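Local coordinates for protein glutamate--cysteine ligase GshA (Methylobacillus flagellatus KT, PDB 3K1T) that probably acts as a ligase, presumably joining glutamate to cysteine in the manner of a gamma-glutamylcysteine synthetase, at residues A[55-59]-A[231-235]. Sequence-based numbering, arbitrary orientation.
Sequences FKLAP and WLLNP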
ATOM      1  N   PHE A  55      -6.638  25.921  17.909  1.00 11.07           N
ATOM      2  CA  PHE A  55      -5.532  26.140  18.849  1.00 11.50           C
ATOM      3  C   PHE A  55      -4.846  24.845  19.343  1.00 12.26           C
ATOM      4  O   PHE A  55      -3.874  24.891  20.139  1.00 12.54           O
ATOM      5  CB  PHE A  55      -6.021  27.000  20.024  1.00 11.11           C
ATOM      6  CG  PHE A  55      -7.128  26.392  20.829  1.00 12.54           C
ATOM      7  CD1 PHE A  55      -6.859  25.372  21.748  1.00 16.20           C
ATOM      8  CD2 PHE A  55      -8.422  26.861  20.715  1.00 13.22           C
ATOM      9  CE1 PHE A  55      -7.866  24.820  22.515  1.00 19.25           C
ATOM     10  CE2 PHE A  55      -9.446  26.309  21.487  1.00 14.68           C
ATOM     11  CZ  PHE A  55      -9.168  25.307  22.393  1.00 16.01           C
ATOM     12  N   LYS A  56      -5.319  23.707  18.840  1.00 12.58           N
ATOM     13  CA  LYS A  56      -4.878  22.390  19.275  1.00 13.51           C
ATOM     14  C   LYS A  56      -5.358  21.357  18.255  1.00 12.27           C
ATOM     15  O   LYS A  56      -6.425  21.518  17.677  1.00 12.48           O
ATOM     16  CB  LYS A  56      -5.584  22.076  20.645  1.00 14.54           C
ATOM     17  CG  LYS A  56      -5.029  20.983  21.351  1.00 17.76           C
ATOM     18  CD  LYS A  56      -5.406  20.955  22.790  1.00 16.93           C
ATOM     19  CE  LYS A  56      -4.712  19.810  23.454  1.00 15.35           C
ATOM     20  NZ  LYS A  56      -4.018  20.275  24.691  1.00 13.65           N
ATOM     21  N   LEU A  57      -4.598  20.276  18.063  1.00 12.25           N
ATOM     22  CA  LEU A  57      -5.006  19.146  17.236  1.00 11.83           C
ATOM     23  C   LEU A  57      -4.618  17.858  17.986  1.00 12.44           C
ATOM     24  O   LEU A  57      -3.448  17.556  18.102  1.00 12.80           O
ATOM     25  CB  LEU A  57      -4.358  19.192  15.845  1.00 12.05           C
ATOM     26  CG  LEU A  57      -4.689  18.014  14.928  1.00 11.43           C
ATOM     27  CD1 LEU A  57      -6.207  17.917  14.579  1.00 11.08           C
ATOM     28  CD2 LEU A  57      -3.787  18.099  13.654  1.00 12.09           C
ATOM     29  N   ALA A  58      -5.603  17.148  18.523  1.00 11.67           N
ATOM     30  CA  ALA A  58      -5.335  16.084  19.485  1.00 12.03           C
ATOM     31  C   ALA A  58      -6.214  14.866  19.255  1.00 12.17           C
ATOM     32  O   ALA A  58      -7.369  14.976  18.821  1.00 12.03           O
ATOM     33  CB  ALA A  58      -5.476  16.612  20.984  1.00 11.20           C
ATOM     34  N   PRO A  59      -5.654  13.686  19.514  1.00 12.09           N
ATOM     35  CA  PRO A  59      -6.477  12.494  19.501  1.00 12.76           C
ATOM     36  C   PRO A  59      -7.313  12.369  20.765  1.00 13.43           C
ATOM     37  O   PRO A  59      -6.832  12.684  21.876  1.00 14.16           O
ATOM     38  CB  PRO A  59      -5.442  11.360  19.401  1.00 12.34           C
ATOM     39  CG  PRO A  59      -4.261  11.897  20.171  1.00 12.74           C
ATOM     40  CD  PRO A  59      -4.260  13.403  19.935  1.00 11.77           C
ATOM     41  N   TRP A 231       1.747  20.551  24.141  1.00 13.58           N
ATOM     42  CA  TRP A 231       0.341  20.801  24.472  1.00 13.25           C
ATOM     43  C   TRP A 231      -0.525  20.945  23.218  1.00 13.96           C
ATOM     44  O   TRP A 231      -1.708  20.616  23.244  1.00 13.23           O
ATOM     45  CB  TRP A 231       0.181  22.016  25.407  1.00 13.26           C
ATOM     46  CG  TRP A 231      -1.254  22.244  25.830  1.00 12.77           C
ATOM     47  CD1 TRP A 231      -1.924  21.575  26.812  1.00 14.15           C
ATOM     48  CD2 TRP A 231      -2.187  23.180  25.284  1.00 13.53           C
ATOM     49  NE1 TRP A 231      -3.199  22.034  26.926  1.00 13.79           N
ATOM     50  CE2 TRP A 231      -3.406  23.012  25.987  1.00 12.62           C
ATOM     51  CE3 TRP A 231      -2.126  24.127  24.251  1.00 13.96           C
ATOM     52  CZ2 TRP A 231      -4.552  23.742  25.693  1.00 10.95           C
ATOM     53  CZ3 TRP A 231      -3.269  24.855  23.947  1.00 12.46           C
ATOM     54  CH2 TRP A 231      -4.458  24.684  24.674  1.00 13.28           C
ATOM     55  N   LEU A 232       0.074  21.344  22.094  1.00 13.49           N
ATOM     56  CA  LEU A 232      -0.694  21.474  20.844  1.00 14.32           C
ATOM     57  C   LEU A 232      -1.190  20.111  20.310  1.00 14.24           C
ATOM     58  O   LEU A 232      -2.097  20.079  19.479  1.00 15.13           O
ATOM     59  CB  LEU A 232       0.118  22.208  19.783  1.00 13.84           C
ATOM     60  CG  LEU A 232       0.468  23.669  20.136  1.00 16.75           C
ATOM     61  CD1 LEU A 232       1.234  24.331  18.916  1.00 18.97           C
ATOM     62  CD2 LEU A 232      -0.716  24.498  20.628  1.00 16.44           C
ATOM     63  N   LEU A 233      -0.589  19.019  20.788  1.00 13.60           N
ATOM     64  CA  LEU A 233      -0.895  17.671  20.339  1.00 14.40           C
ATOM     65  C   LEU A 233      -1.524  16.793  21.430  1.00 14.12           C
ATOM     66  O   LEU A 233      -1.882  15.656  21.167  1.00 13.94           O
ATOM     67  CB  LEU A 233       0.408  16.988  19.919  1.00 14.95           C
ATOM     68  CG  LEU A 233       1.187  17.514  18.729  1.00 18.33           C
ATOM     69  CD1 LEU A 233       2.570  16.862  18.662  1.00 20.14           C
ATOM     70  CD2 LEU A 233       0.362  17.239  17.468  1.00 19.25           C
ATOM     71  N   ASN A 234      -1.601  17.272  22.672  1.00 13.93           N
ATOM     72  CA  ASN A 234      -1.842  16.375  23.796  1.00 13.49           C
ATOM     73  C   ASN A 234      -2.705  17.011  24.892  1.00 13.77           C
ATOM     74  O   ASN A 234      -2.299  17.993  25.490  1.00 15.10           O
ATOM     75  CB  ASN A 234      -0.484  15.947  24.368  1.00 13.20           C
ATOM     76  CG  ASN A 234      -0.592  14.783  25.352  1.00 14.22           C
ATOM     77  OD1 ASN A 234      -1.668  14.188  25.534  1.00 14.35           O
ATOM     78  ND2 ASN A 234       0.511  14.474  25.992  1.00 14.34           N
ATOM     79  N   PRO A 235      -3.884  16.431  25.183  1.00 13.71           N
ATOM     80  CA  PRO A 235      -4.654  17.008  26.309  1.00 13.91           C
ATOM     81  C   PRO A 235      -4.005  16.684  27.661  1.00 13.29           C
ATOM     82  O   PRO A 235      -3.474  15.575  27.845  1.00 13.44           O
ATOM     83  CB  PRO A 235      -6.027  16.304  26.201  1.00 14.12           C
ATOM     84  CG  PRO A 235      -6.041  15.630  24.842  1.00 14.39           C
ATOM     85  CD  PRO A 235      -4.590  15.296  24.570  1.00 13.38           C
TER
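W231 takes the ammonium of K56 over one face of its indole in a cation-pi contact, K56 NZ lying 3.1 Å from the centroid of the five-membered ring. This is where the 3-10 turn after helix 210-226 meets the start of strand 57-63, part of an antiparallel sheet. K56 reaches across with CG anti to its own N (chi1 -166°), its CD resting over the six-membered ring, while F55 CD1 touches W231 CH2 obliquely (3.8 Å). W231 O accepts a hydrogen bond from K56 NZ at 2.7 Å, in the carbonyl plane. E329 ties the pair together from outside, one carboxylate oxygen forming a salt bridge with K56 NZ and the other accepting W231 NE1, so the buried positive charge is probably well balanced. At L232 the backbone takes over: L57 N donates to L232 O at 2.9 Å with an almost straight N-H...O of 174°. L233 follows with a CA-H...O contact to L57 O; its CB points away from 55-59, and its side chain packs against L18, F222 and V408 of helices 13-23, 210-226 and 398-421. N234 O accepts from K56 NZ, which sits above the carbonyl plane at 3.0 Å. Last, P235 CD lies 3.9 Å from A58 CB.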